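Local coordinates for 1-deoxy-D-xylulose 5-phosphate reductoisomerase (Zymomonas mobilis, PDB 1R0K), which catalyses the NADPH-dependent rearrangement and reduction of 1-deoxy-D-xylulose 5-phosphate to 2-C-methyl-D-erythritol 4-phosphate in the non-mevalonate route to isoprenoids, at the interface of chains A and B. Residues are numbered along the deposited sequence; one frame, centred on the assembly and turned at random. Chains: chain A/B, 1-deoxy-D-xylulose 5-phosphate reductoisomerase.

The interface of chains A and B. Residues chain A 158-159, 260, 279; chain B 256-258.
B:Ser256 reaches chain A through its hydroxyl, which meets the side-chain carbonyls of A:Gln158 and A:Gln260 in this part of the homodimer interface. The shorter hydrogen bond, 2.8 Å from B:Ser256 OG to A:Gln158 OE1, has its donor tilted 26° from the carbonyl plane. The second runs 3.2 Å from B:Ser256 OG to A:Gln260 OE1. A hydroxyl has one hydrogen to give, so the two acceptors probably share it or take it in turn. OG stands anti to the backbone N of B:Ser256 (chi1 175°), which directs it at chain A.

Within chain A, A:Arg279 orients the first of these acceptors. The guanidinium of A:Arg279 grips the carbonyl oxygen OE1 of A:Gln158 end-on, with A:Arg279 NH2 at 2.9 Å and A:Arg279 NH1 at 3.0 Å from it. The oxygen lies in the guanidinium plane, whereas both nitrogens stand well above the amide plane of A:Gln158, away from the lone-pair directions. With the serine, three donor atoms converge on OE1, and the arginine's charge would probably polarise the carbonyl and strengthen it as an acceptor. Beyond CG the A:Gln158 chain is extended (chi2 -166°), carrying the amide out to this meeting point; an alanine here would probably leave the A:Arg279 guanidinium without its shared acceptor and free to swing, and B:Ser256 with A:Gln260 as its remaining mate in this cluster.

Apolar contact lies alongside the polar cluster. B:Leu258 CD2 approaches A:Gln260 CG at 4.0 Å, the two side chains crossing at a slant, and the leucine has 49 Å² buried by chain A.

A:Gln158 and A:Cys159 close helix 151-159, and A:Arg279 comes from a loop. A:Gln260 and B:Leu258 form an antiparallel bridge between the 257-261 strands of the two subunits, with B:Ser256 just ahead of its strand; two-fold symmetry repeats the arrangement with the chains exchanged.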
loop_
_atom_site.group_PDB
_atom_site.type_symbol
_atom_site.label_atom_id
_atom_site.label_comp_id
_atom_site.label_asym_id
_atom_site.label_seq_id
_atom_site.Cartn_x
_atom_site.Cartn_y
_atom_site.Cartn_z
ATOM N N GLN A 158 -0.323 3.700 -7.520
ATOM C CA GLN A 158 -1.286 3.048 -6.643
ATOM C C GLN A 158 -1.103 3.413 -5.169
ATOM O O GLN A 158 -2.006 3.207 -4.368
ATOM C CB GLN A 158 -1.218 1.526 -6.809
ATOM C CG GLN A 158 -1.795 1.033 -8.127
ATOM C CD GLN A 158 -2.039 -0.467 -8.132
ATOM O OE1 GLN A 158 -2.642 -1.009 -7.207
ATOM N NE2 GLN A 158 -1.584 -1.143 -9.185
ATOM N N CYS A 159 0.055 3.960 -4.810
ATOM C CA CYS A 159 0.318 4.331 -3.416
ATOM C C CYS A 159 0.465 5.838 -3.247
ATOM O O CYS A 159 0.772 6.318 -2.152
ATOM C CB CYS A 159 1.615 3.674 -2.941
ATOM S SG CYS A 159 1.669 1.882 -3.087
ATOM N N GLN A 260 3.192 -1.321 -3.046
ATOM C CA GLN A 260 2.433 -2.169 -3.959
ATOM C C GLN A 260 3.318 -3.391 -4.140
ATOM O O GLN A 260 4.474 -3.276 -4.549
ATOM C CB GLN A 260 2.196 -1.461 -5.296
ATOM C CG GLN A 260 1.122 -2.128 -6.163
ATOM C CD GLN A 260 1.645 -3.316 -6.964
ATOM O OE1 GLN A 260 0.872 -4.062 -7.569
ATOM N NE2 GLN A 260 2.961 -3.484 -6.982
ATOM N N ARG A 279 -11.581 -1.579 -10.536
ATOM C CA ARG A 279 -10.616 -2.671 -10.468
ATOM C C ARG A 279 -11.204 -3.841 -11.244
ATOM O O ARG A 279 -12.419 -4.020 -11.282
ATOM C CB ARG A 279 -10.376 -3.098 -9.017
ATOM C CG ARG A 279 -9.574 -2.104 -8.183
ATOM C CD ARG A 279 -8.072 -2.248 -8.412
ATOM N NE ARG A 279 -7.308 -1.313 -7.584
ATOM C CZ ARG A 279 -5.986 -1.341 -7.437
ATOM N NH1 ARG A 279 -5.262 -2.263 -8.062
ATOM N NH2 ARG A 279 -5.388 -0.442 -6.663
ATOM N N SER B 256 -2.902 -7.089 -7.524
ATOM C CA SER B 256 -2.187 -6.062 -6.786
ATOM C C SER B 256 -2.372 -6.215 -5.279
ATOM O O SER B 256 -3.477 -6.438 -4.787
ATOM C CB SER B 256 -2.660 -4.679 -7.226
ATOM O OG SER B 256 -2.060 -3.667 -6.439
ATOM N N ILE B 257 -1.273 -6.119 -4.549
ATOM C CA ILE B 257 -1.343 -6.215 -3.103
ATOM C C ILE B 257 -0.842 -4.894 -2.544
ATOM O O ILE B 257 0.296 -4.491 -2.798
ATOM C CB ILE B 257 -0.464 -7.357 -2.567
ATOM C CG1 ILE B 257 -0.976 -8.698 -3.101
ATOM C CG2 ILE B 257 -0.492 -7.352 -1.039
ATOM C CD1 ILE B 257 -0.062 -9.873 -2.798
ATOM N N LEU B 258 -1.707 -4.203 -1.814
ATOM C CA LEU B 258 -1.329 -2.938 -1.205
ATOM C C LEU B 258 -0.996 -3.248 0.244
ATOM O O LEU B 258 -1.740 -3.945 0.924
ATOM C CB LEU B 258 -2.481 -1.931 -1.283
ATOM C CG LEU B 258 -2.869 -1.516 -2.704
ATOM C CD1 LEU B 258 -3.957 -0.448 -2.658
ATOM C CD2 LEU B 258 -1.630 -0.994 -3.431
#